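Local coordinates for topoisomerase I-like protein (PDB 2B9S), which probably relaxes supercoiled DNA as the larger part of a heterodimeric type IB topoisomerase, seen here on nicked DNA with a vanadate transition-state mimic, at residues D[287-292]-D[331-336]; D[306-311]-D[321-326]. All coordinates share one frame; numbering follows the deposited sequence.

In the fold
Contact 1 (287-292 with 331-336) and contact 2 (306-311 with 321-326) lie with their centres about 8 Å apart in the catalytic core. Both segments of contact 2 fall between those of contact 1 in the sequence. Strands 320-326 and 332-338 follow one another and pair as antiparallel neighbours in a three-stranded sheet with 313-315, and each packs against part of the long connection that leaves helix 272-287. Backbone hydrogen bonds join the contacts: Tyr333 N lies 2.7 Å from Phe325 O, and Cys306 N is 2.8 Å from Val291 O. A small sheet and its covering loop are thus tied to the segment that carries Arg290 to the vanadate.

Contact 1. Residues D[287-292]-D[331-336]; sequences LALRVG and IRYQND. With VO4 (vanadate ion), chain F; nucleotides of chain C; nucleotides of chain B.
The phenol ring of Tyr333 meets the methyl CD2 of Leu289 obliquely, with CD2 4.0 Å from CZ, while a water sits in the ring plane at the hydroxyl edge. With CG anti to the backbone N (chi1 -178°), the ring reaches out from strand 332-338 toward the loop, and the side chains of Leu287 and Leu289 each cross that of Tyr333 at about a right angle. Leu287 CD1 lies 4.0 Å from Tyr333 OH. That hydroxyl also receives a hydrogen bond from Asn335 ND2 (3.2 Å), and the water links it to Leu287 O, so the polar tip of the tyrosine is held among aliphatic neighbours.

The other flat group, the Arg290 guanidinium, meets vanadate O2 and O5' of DA1 of chain B at its edge. NE donates to O2 at 3.0 Å, nearly straight at 160°; NH2 donates to O5', also at 3.0 Å, with a weak bond to vanadate O1, off the plane. Gly292 N grips OP1 of DT16 of chain C at 2.8 Å. Lys328, Arg386 and His429 join Arg290 around the vanadate, whose vanadium binds O5', consistent with the leaving-group position in a type IB topoisomerase active site.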
ATOM      1  N   LEU D 287       8.496  -8.004 -18.131  1.00 35.97           N
ATOM      2  CA  LEU D 287       7.122  -8.179 -17.649  1.00 34.30           C
ATOM      3  C   LEU D 287       6.744  -7.301 -16.453  1.00 33.31           C
ATOM      4  O   LEU D 287       5.596  -7.352 -16.001  1.00 34.47           O
ATOM      5  CB  LEU D 287       6.871  -9.652 -17.271  1.00 34.33           C
ATOM      6  CG  LEU D 287       6.970 -10.756 -18.321  1.00 32.66           C
ATOM      7  CD1 LEU D 287       6.606 -12.052 -17.670  1.00 32.07           C
ATOM      8  CD2 LEU D 287       6.049 -10.454 -19.499  1.00 32.16           C
ATOM      9  N   ALA D 288       7.705  -6.530 -15.947  1.00 32.43           N
ATOM     10  CA  ALA D 288       7.560  -5.675 -14.749  1.00 32.18           C
ATOM     11  C   ALA D 288       6.970  -6.382 -13.511  1.00 31.05           C
ATOM     12  O   ALA D 288       6.114  -5.825 -12.831  1.00 33.32           O
ATOM     13  CB  ALA D 288       6.792  -4.346 -15.080  1.00 29.37           C
ATOM     14  N   LEU D 289       7.421  -7.605 -13.225  1.00 27.97           N
ATOM     15  CA  LEU D 289       7.005  -8.293 -11.990  1.00 25.95           C
ATOM     16  C   LEU D 289       7.625  -7.630 -10.756  1.00 25.80           C
ATOM     17  O   LEU D 289       8.753  -7.090 -10.806  1.00 25.26           O
ATOM     18  CB  LEU D 289       7.395  -9.790 -12.006  1.00 23.27           C
ATOM     19  CG  LEU D 289       6.951 -10.702 -13.166  1.00 22.90           C
ATOM     20  CD1 LEU D 289       7.164 -12.205 -12.820  1.00 23.04           C
ATOM     21  CD2 LEU D 289       5.522 -10.448 -13.618  1.00 19.23           C
ATOM     22  N   ARG D 290       6.901  -7.679  -9.644  1.00 23.09           N
ATOM     23  CA  ARG D 290       7.509  -7.354  -8.362  1.00 22.31           C
ATOM     24  C   ARG D 290       8.494  -8.476  -8.022  1.00 22.52           C
ATOM     25  O   ARG D 290       8.324  -9.611  -8.464  1.00 23.34           O
ATOM     26  CB  ARG D 290       6.454  -7.193  -7.275  1.00 20.47           C
ATOM     27  CG  ARG D 290       5.391  -6.142  -7.591  1.00 19.98           C
ATOM     28  CD  ARG D 290       4.250  -6.311  -6.643  1.00 20.96           C
ATOM     29  NE  ARG D 290       3.131  -5.381  -6.808  1.00 19.78           N
ATOM     30  CZ  ARG D 290       1.970  -5.694  -7.364  1.00 21.24           C
ATOM     31  NH1 ARG D 290       1.793  -6.893  -7.896  1.00 20.08           N
ATOM     32  NH2 ARG D 290       0.975  -4.803  -7.398  1.00 19.87           N
ATOM     33  N   VAL D 291       9.514  -8.131  -7.244  1.00 23.17           N
ATOM     34  CA  VAL D 291      10.629  -9.000  -6.892  1.00 23.49           C
ATOM     35  C   VAL D 291      10.236 -10.263  -6.093  1.00 24.94           C
ATOM     36  O   VAL D 291      10.890 -11.290  -6.197  1.00 25.98           O
ATOM     37  CB  VAL D 291      11.723  -8.162  -6.126  1.00 23.91           C
ATOM     38  CG1 VAL D 291      11.327  -7.920  -4.618  1.00 20.20           C
ATOM     39  CG2 VAL D 291      13.144  -8.782  -6.280  1.00 21.74           C
ATOM     40  N   GLY D 292       9.197 -10.169  -5.272  1.00 27.13           N
ATOM     41  CA  GLY D 292       8.674 -11.322  -4.545  1.00 26.66           C
ATOM     42  C   GLY D 292       9.471 -11.778  -3.344  1.00 27.66           C
ATOM     43  O   GLY D 292      10.090 -12.842  -3.371  1.00 27.18           O
ATOM     44  N   ILE D 331      -4.226 -10.205  -6.020  1.00 21.94           N
ATOM     45  CA  ILE D 331      -4.681  -9.913  -7.379  1.00 21.76           C
ATOM     46  C   ILE D 331      -4.029 -10.935  -8.277  1.00 22.95           C
ATOM     47  O   ILE D 331      -2.820 -11.160  -8.204  1.00 24.13           O
ATOM     48  CB  ILE D 331      -4.314  -8.447  -7.824  1.00 21.69           C
ATOM     49  CG1 ILE D 331      -4.935  -7.391  -6.880  1.00 17.37           C
ATOM     50  CG2 ILE D 331      -4.657  -8.190  -9.297  1.00 17.18           C
ATOM     51  CD1 ILE D 331      -6.452  -7.517  -6.622  1.00 19.64           C
ATOM     52  N   ARG D 332      -4.849 -11.577  -9.098  1.00 25.56           N
ATOM     53  CA  ARG D 332      -4.408 -12.636  -9.977  1.00 27.80           C
ATOM     54  C   ARG D 332      -3.658 -12.082 -11.182  1.00 28.84           C
ATOM     55  O   ARG D 332      -4.059 -11.095 -11.780  1.00 28.91           O
ATOM     56  CB  ARG D 332      -5.619 -13.477 -10.415  1.00 31.89           C
ATOM     57  CG  ARG D 332      -5.286 -14.738 -11.192  1.00 32.91           C
ATOM     58  CD  ARG D 332      -6.562 -15.436 -11.573  1.00 35.78           C
ATOM     59  NE  ARG D 332      -6.339 -16.736 -12.218  1.00 36.28           N
ATOM     60  CZ  ARG D 332      -7.302 -17.622 -12.486  1.00 36.73           C
ATOM     61  NH1 ARG D 332      -8.560 -17.360 -12.164  1.00 36.97           N
ATOM     62  NH2 ARG D 332      -7.011 -18.775 -13.083  1.00 35.97           N
ATOM     63  N   TYR D 333      -2.529 -12.702 -11.491  1.00 29.67           N
ATOM     64  CA  TYR D 333      -1.775 -12.374 -12.674  1.00 30.05           C
ATOM     65  C   TYR D 333      -1.941 -13.553 -13.639  1.00 32.29           C
ATOM     66  O   TYR D 333      -1.564 -14.682 -13.309  1.00 32.58           O
ATOM     67  CB  TYR D 333      -0.305 -12.137 -12.317  1.00 29.73           C
ATOM     68  CG  TYR D 333       0.557 -11.739 -13.493  1.00 30.63           C
ATOM     69  CD1 TYR D 333       1.059 -12.711 -14.368  1.00 31.03           C
ATOM     70  CD2 TYR D 333       0.869 -10.405 -13.740  1.00 29.87           C
ATOM     71  CE1 TYR D 333       1.844 -12.380 -15.438  1.00 31.01           C
ATOM     72  CE2 TYR D 333       1.662 -10.054 -14.825  1.00 31.46           C
ATOM     73  CZ  TYR D 333       2.152 -11.058 -15.674  1.00 31.88           C
ATOM     74  OH  TYR D 333       2.941 -10.765 -16.767  1.00 31.20           O
ATOM     75  N   GLN D 334      -2.529 -13.274 -14.804  1.00 33.02           N
ATOM     76  CA  GLN D 334      -2.734 -14.249 -15.868  1.00 36.25           C
ATOM     77  C   GLN D 334      -2.172 -13.658 -17.137  1.00 36.11           C
ATOM     78  O   GLN D 334      -2.587 -12.577 -17.559  1.00 35.22           O
ATOM     79  CB  GLN D 334      -4.222 -14.535 -16.075  1.00 37.35           C
ATOM     80  CG  GLN D 334      -4.809 -15.523 -15.091  1.00 39.52           C
ATOM     81  CD  GLN D 334      -6.302 -15.728 -15.287  1.00 40.24           C
ATOM     82  OE1 GLN D 334      -7.111 -14.827 -15.038  1.00 42.53           O
ATOM     83  NE2 GLN D 334      -6.675 -16.921 -15.702  1.00 41.62           N
ATOM     84  N   ASN D 335      -1.209 -14.357 -17.730  1.00 36.48           N
ATOM     85  CA  ASN D 335      -0.563 -13.896 -18.947  1.00 36.66           C
ATOM     86  C   ASN D 335       0.105 -15.026 -19.700  1.00 36.86           C
ATOM     87  O   ASN D 335       0.822 -15.839 -19.100  1.00 35.21           O
ATOM     88  CB  ASN D 335       0.475 -12.806 -18.640  1.00 36.31           C
ATOM     89  CG  ASN D 335       0.770 -11.909 -19.846  1.00 37.25           C
ATOM     90  OD1 ASN D 335       0.061 -11.945 -20.862  1.00 37.07           O
ATOM     91  ND2 ASN D 335       1.806 -11.086 -19.727  1.00 36.55           N
ATOM     92  N   ASP D 336      -0.133 -15.062 -21.014  1.00 38.24           N
ATOM     93  CA  ASP D 336       0.616 -15.930 -21.936  1.00 39.41           C
ATOM     94  C   ASP D 336       1.716 -15.117 -22.577  1.00 39.53           C
ATOM     95  O   ASP D 336       1.441 -14.105 -23.222  1.00 41.08           O
ATOM     96  CB  ASP D 336      -0.297 -16.499 -23.017  1.00 41.02           C
ATOM     97  CG  ASP D 336      -1.280 -17.505 -22.477  1.00 41.75           C
ATOM     98  OD1 ASP D 336      -2.097 -17.999 -23.277  1.00 43.53           O
ATOM     99  OD2 ASP D 336      -1.242 -17.812 -21.265  1.00 42.57           O
TER
HETATM  100  V   VO4 F 301       2.592  -1.456  -6.930  1.00 20.93           V
HETATM  101  O1  VO4 F 301       1.698  -1.822  -8.377  1.00 22.83           O
HETATM  102  O2  VO4 F 301       3.918  -2.472  -6.364  1.00 19.44           O
ATOM    103  P    DT C  16       7.592  -7.605  -2.767  1.00 21.03           P
ATOM    104  OP1  DT C  16       7.653  -8.116  -4.151  1.00 21.42           O
ATOM    105  OP2  DT C  16       8.100  -8.380  -1.621  1.00 21.34           O
ATOM    106  O5'  DT C  16       8.351  -6.207  -2.690  1.00 21.94           O
ATOM    107  C5'  DT C  16       8.129  -5.137  -3.609  1.00 19.58           C
ATOM    108  C4'  DT C  16       9.100  -4.039  -3.196  1.00 19.17           C
ATOM    109  O4'  DT C  16       8.741  -3.550  -1.879  1.00 16.80           O
ATOM    110  C3'  DT C  16      10.575  -4.439  -3.103  1.00 20.84           C
ATOM    111  O3'  DT C  16      11.359  -3.463  -3.803  1.00 22.06           O
ATOM    112  C2'  DT C  16      10.941  -4.395  -1.611  1.00 19.05           C
ATOM    113  C1'  DT C  16       9.924  -3.401  -1.078  1.00 17.33           C
ATOM    114  N1   DT C  16       9.544  -3.722   0.312  1.00 17.66           N
ATOM    115  C2   DT C  16       9.789  -2.800   1.293  1.00 17.95           C
ATOM    116  O2   DT C  16      10.338  -1.758   1.058  1.00 16.32           O
ATOM    117  N3   DT C  16       9.395  -3.187   2.551  1.00 16.72           N
ATOM    118  C4   DT C  16       8.774  -4.373   2.890  1.00 14.99           C
ATOM    119  O4   DT C  16       8.445  -4.579   4.049  1.00 15.71           O
ATOM    120  C5   DT C  16       8.512  -5.306   1.796  1.00 16.98           C
ATOM    121  C7   DT C  16       7.821  -6.654   1.984  1.00 10.70           C
ATOM    122  C6   DT C  16       8.914  -4.923   0.582  1.00 15.29           C
TER
ATOM    123  O5'  DA B   1       1.159  -2.280  -5.780  1.00 23.70           O
ATOM    124  C5'  DA B   1      -0.134  -1.801  -6.126  1.00 22.14           C
ATOM    125  C4'  DA B   1      -1.144  -2.312  -5.146  1.00 22.65           C
ATOM    126  O4'  DA B   1      -0.939  -1.716  -3.844  1.00 22.07           O
ATOM    127  C3'  DA B   1      -2.522  -1.895  -5.554  1.00 23.32           C
ATOM    128  O3'  DA B   1      -3.016  -2.881  -6.450  1.00 23.67           O
ATOM    129  C2'  DA B   1      -3.274  -1.821  -4.224  1.00 21.98           C
ATOM    130  C1'  DA B   1      -2.207  -1.497  -3.208  1.00 19.69           C
ATOM    131  N9   DA B   1      -2.147  -0.138  -2.656  1.00 20.13           N
ATOM    132  C8   DA B   1      -1.455   0.913  -3.203  1.00 18.86           C
ATOM    133  N7   DA B   1      -1.492   2.020  -2.507  1.00 19.67           N
ATOM    134  C5   DA B   1      -2.267   1.683  -1.403  1.00 20.32           C
ATOM    135  C6   DA B   1      -2.686   2.422  -0.273  1.00 19.39           C
ATOM    136  N6   DA B   1      -2.350   3.713  -0.057  1.00 19.81           N
ATOM    137  N1   DA B   1      -3.444   1.775   0.639  1.00 18.31           N
ATOM    138  C2   DA B   1      -3.771   0.495   0.454  1.00 18.10           C
ATOM    139  N3   DA B   1      -3.459  -0.283  -0.577  1.00 18.59           N
ATOM    140  C4   DA B   1      -2.682   0.354  -1.474  1.00 19.67           C
TER
HETATM  141  O   HOH W   1       3.234  -8.202 -17.434  1.00 26.09           O

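Contact 2. Residues D[306-311]-D[321-326]; sequences CSLRVE and VRFDFL
Two first torsions bring Leu308 and Phe325 together. Phe325 holds CG between its backbone N and carbonyl carbon (chi1 68°), which stands the ring up from strand 320-326 toward the loop. In Leu308, CG lies anti to the carbonyl carbon (chi1 -62°), and the branch reaches toward the strand with its two methyls divided between two aromatic rings.

CD2 takes the face of Phe325. It lies 3.8 Å from the ring centroid and 20° off the normal, a CH-pi contact displaced toward the rim; its closest ring atom is CD2 of Phe325, at 3.6 Å. CD1 instead comes up to the edge of Phe323, near the ring plane, 4.3 Å from CE1. One leucine thus packs on the face of one ring and at the edge of another; all three residues are buried, and their mutual contacts are apolar.

Farther along, Arg309 and Glu311 pair within their segment. Arg309 NE donates to Glu311 OE2 at 2.6 Å, close to the guanidinium plane and nearly along the C-O axis of the carboxylate, and NH2 adds a weak bond to the same oxygen. Arg309 NH2 has a second acidic partner in Asp301, so the guanidinium is shared between two carboxylates, which probably limits its rotation.

Around this packing, Ile360 and Val303 extend the apolar surroundings of Leu308 and Phe325 respectively. Phe325 also meets the Tyr333 ring on neighbouring strand 332-338, while Phe323 makes an edge-to-face contact with Phe283 of helix 272-287 and touches Ile313 of strand 313-315. Segment 306-311 thus packs against the middle strand of the antiparallel sheet, whose aromatic residues also reach both flanking strands and the preceding helix.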
ATOM      1  N   CYS D 306      10.913 -13.748  -7.517  1.00 28.64           N
ATOM      2  CA  CYS D 306      11.830 -14.656  -6.844  1.00 28.65           C
ATOM      3  C   CYS D 306      11.138 -15.795  -6.088  1.00 28.33           C
ATOM      4  O   CYS D 306      11.792 -16.789  -5.741  1.00 29.70           O
ATOM      5  CB  CYS D 306      12.771 -13.886  -5.903  1.00 28.25           C
ATOM      6  SG  CYS D 306      13.861 -12.642  -6.716  1.00 30.89           S
ATOM      7  N   SER D 307       9.831 -15.670  -5.850  1.00 27.39           N
ATOM      8  CA  SER D 307       9.083 -16.703  -5.117  1.00 25.99           C
ATOM      9  C   SER D 307       8.094 -17.535  -5.982  1.00 25.63           C
ATOM     10  O   SER D 307       7.296 -18.325  -5.457  1.00 24.65           O
ATOM     11  CB  SER D 307       8.403 -16.095  -3.877  1.00 23.76           C
ATOM     12  OG  SER D 307       7.519 -15.058  -4.233  1.00 24.63           O
ATOM     13  N   LEU D 308       8.140 -17.366  -7.303  1.00 26.49           N
ATOM     14  CA  LEU D 308       7.309 -18.199  -8.186  1.00 26.54           C
ATOM     15  C   LEU D 308       7.615 -19.681  -7.967  1.00 26.04           C
ATOM     16  O   LEU D 308       8.757 -20.066  -7.790  1.00 24.33           O
ATOM     17  CB  LEU D 308       7.482 -17.837  -9.660  1.00 25.73           C
ATOM     18  CG  LEU D 308       7.085 -16.425 -10.099  1.00 27.19           C
ATOM     19  CD1 LEU D 308       7.743 -16.092 -11.441  1.00 25.41           C
ATOM     20  CD2 LEU D 308       5.546 -16.223 -10.127  1.00 24.65           C
ATOM     21  N   ARG D 309       6.561 -20.490  -7.954  1.00 26.67           N
ATOM     22  CA  ARG D 309       6.672 -21.930  -7.759  1.00 26.60           C
ATOM     23  C   ARG D 309       6.325 -22.633  -9.082  1.00 26.68           C
ATOM     24  O   ARG D 309       5.729 -22.029  -9.988  1.00 24.36           O
ATOM     25  CB  ARG D 309       5.746 -22.397  -6.627  1.00 25.07           C
ATOM     26  CG  ARG D 309       6.073 -21.792  -5.242  1.00 27.20           C
ATOM     27  CD  ARG D 309       5.261 -22.433  -4.137  1.00 26.05           C
ATOM     28  NE  ARG D 309       3.856 -22.045  -4.199  1.00 28.56           N
ATOM     29  CZ  ARG D 309       3.309 -21.028  -3.523  1.00 28.38           C
ATOM     30  NH1 ARG D 309       4.049 -20.265  -2.725  1.00 28.37           N
ATOM     31  NH2 ARG D 309       2.019 -20.761  -3.666  1.00 27.93           N
ATOM     32  N   VAL D 310       6.692 -23.910  -9.171  1.00 26.97           N
ATOM     33  CA  VAL D 310       6.438 -24.720 -10.362  1.00 27.82           C
ATOM     34  C   VAL D 310       4.977 -24.640 -10.846  1.00 29.19           C
ATOM     35  O   VAL D 310       4.724 -24.505 -12.050  1.00 28.53           O
ATOM     36  CB  VAL D 310       6.939 -26.185 -10.158  1.00 27.76           C
ATOM     37  CG1 VAL D 310       6.511 -27.092 -11.327  1.00 24.87           C
ATOM     38  CG2 VAL D 310       8.457 -26.182  -9.961  1.00 26.94           C
ATOM     39  N   GLU D 311       4.034 -24.697  -9.903  1.00 28.96           N
ATOM     40  CA  GLU D 311       2.604 -24.522 -10.183  1.00 30.95           C
ATOM     41  C   GLU D 311       2.180 -23.187 -10.843  1.00 29.76           C
ATOM     42  O   GLU D 311       1.065 -23.078 -11.358  1.00 29.31           O
ATOM     43  CB  GLU D 311       1.809 -24.707  -8.892  1.00 31.90           C
ATOM     44  CG  GLU D 311       2.152 -23.689  -7.776  1.00 34.54           C
ATOM     45  CD  GLU D 311       1.640 -24.118  -6.400  1.00 36.16           C
ATOM     46  OE1 GLU D 311       0.714 -24.966  -6.345  1.00 39.65           O
ATOM     47  OE2 GLU D 311       2.167 -23.625  -5.367  1.00 36.78           O
ATOM     48  N   VAL D 321       5.089 -19.131 -22.348  1.00 37.39           N
ATOM     49  CA  VAL D 321       4.885 -19.420 -20.933  1.00 35.07           C
ATOM     50  C   VAL D 321       3.552 -18.829 -20.502  1.00 33.13           C
ATOM     51  O   VAL D 321       3.304 -17.651 -20.696  1.00 32.39           O
ATOM     52  CB  VAL D 321       6.014 -18.877 -20.041  1.00 35.98           C
ATOM     53  CG1 VAL D 321       5.948 -19.513 -18.641  1.00 36.81           C
ATOM     54  CG2 VAL D 321       7.361 -19.162 -20.650  1.00 36.85           C
ATOM     55  N   ARG D 322       2.682 -19.680 -19.970  1.00 32.98           N
ATOM     56  CA  ARG D 322       1.465 -19.265 -19.288  1.00 32.82           C
ATOM     57  C   ARG D 322       1.713 -19.096 -17.772  1.00 32.86           C
ATOM     58  O   ARG D 322       1.917 -20.089 -17.049  1.00 32.15           O
ATOM     59  CB  ARG D 322       0.368 -20.295 -19.505  1.00 32.10           C
ATOM     60  CG  ARG D 322      -0.945 -19.919 -18.875  1.00 32.59           C
ATOM     61  CD  ARG D 322      -2.067 -20.754 -19.433  1.00 35.08           C
ATOM     62  NE  ARG D 322      -2.333 -20.433 -20.836  1.00 37.91           N
ATOM     63  CZ  ARG D 322      -3.106 -21.155 -21.656  1.00 39.73           C
ATOM     64  NH1 ARG D 322      -3.704 -22.262 -21.232  1.00 37.62           N
ATOM     65  NH2 ARG D 322      -3.270 -20.769 -22.918  1.00 39.32           N
ATOM     66  N   PHE D 323       1.684 -17.838 -17.322  1.00 31.59           N
ATOM     67  CA  PHE D 323       1.732 -17.454 -15.899  1.00 31.81           C
ATOM     68  C   PHE D 323       0.324 -17.452 -15.284  1.00 31.20           C
ATOM     69  O   PHE D 323      -0.609 -16.918 -15.876  1.00 32.11           O
ATOM     70  CB  PHE D 323       2.310 -16.040 -15.759  1.00 30.97           C
ATOM     71  CG  PHE D 323       3.776 -15.934 -16.089  1.00 31.41           C
ATOM     72  CD1 PHE D 323       4.727 -15.932 -15.077  1.00 30.23           C
ATOM     73  CD2 PHE D 323       4.204 -15.819 -17.411  1.00 31.34           C
ATOM     74  CE1 PHE D 323       6.080 -15.825 -15.364  1.00 30.34           C
ATOM     75  CE2 PHE D 323       5.548 -15.720 -17.708  1.00 30.48           C
ATOM     76  CZ  PHE D 323       6.491 -15.727 -16.686  1.00 31.68           C
ATOM     77  N   ASP D 324       0.162 -18.037 -14.104  1.00 31.07           N
ATOM     78  CA  ASP D 324      -1.101 -17.896 -13.358  1.00 30.24           C
ATOM     79  C   ASP D 324      -0.838 -17.937 -11.857  1.00 28.43           C
ATOM     80  O   ASP D 324      -0.531 -18.991 -11.284  1.00 28.02           O
ATOM     81  CB  ASP D 324      -2.112 -18.967 -13.774  1.00 31.72           C
ATOM     82  CG  ASP D 324      -3.498 -18.755 -13.167  1.00 33.49           C
ATOM     83  OD1 ASP D 324      -3.733 -17.776 -12.408  1.00 34.13           O
ATOM     84  OD2 ASP D 324      -4.368 -19.595 -13.458  1.00 35.29           O
ATOM     85  N   PHE D 325      -0.924 -16.777 -11.218  1.00 27.22           N
ATOM     86  CA  PHE D 325      -0.562 -16.688  -9.795  1.00 23.12           C
ATOM     87  C   PHE D 325      -1.198 -15.495  -9.113  1.00 23.36           C
ATOM     88  O   PHE D 325      -1.562 -14.510  -9.769  1.00 23.88           O
ATOM     89  CB  PHE D 325       0.974 -16.678  -9.622  1.00 23.32           C
ATOM     90  CG  PHE D 325       1.650 -15.437 -10.150  1.00 23.06           C
ATOM     91  CD1 PHE D 325       1.694 -14.267  -9.383  1.00 24.27           C
ATOM     92  CD2 PHE D 325       2.263 -15.439 -11.409  1.00 23.92           C
ATOM     93  CE1 PHE D 325       2.332 -13.090  -9.873  1.00 24.47           C
ATOM     94  CE2 PHE D 325       2.891 -14.283 -11.923  1.00 22.92           C
ATOM     95  CZ  PHE D 325       2.933 -13.105 -11.144  1.00 24.01           C
ATOM     96  N   LEU D 326      -1.321 -15.569  -7.791  1.00 23.91           N
ATOM     97  CA  LEU D 326      -1.775 -14.422  -7.001  1.00 22.32           C
ATOM     98  C   LEU D 326      -0.555 -13.622  -6.578  1.00 21.98           C
ATOM     99  O   LEU D 326       0.396 -14.164  -5.987  1.00 23.13           O
ATOM    100  CB  LEU D 326      -2.607 -14.873  -5.780  1.00 22.14           C
ATOM    101  CG  LEU D 326      -3.851 -15.747  -6.057  1.00 21.46           C
ATOM    102  CD1 LEU D 326      -4.509 -16.150  -4.749  1.00 19.89           C
ATOM    103  CD2 LEU D 326      -4.885 -15.068  -6.982  1.00 20.02           C
TER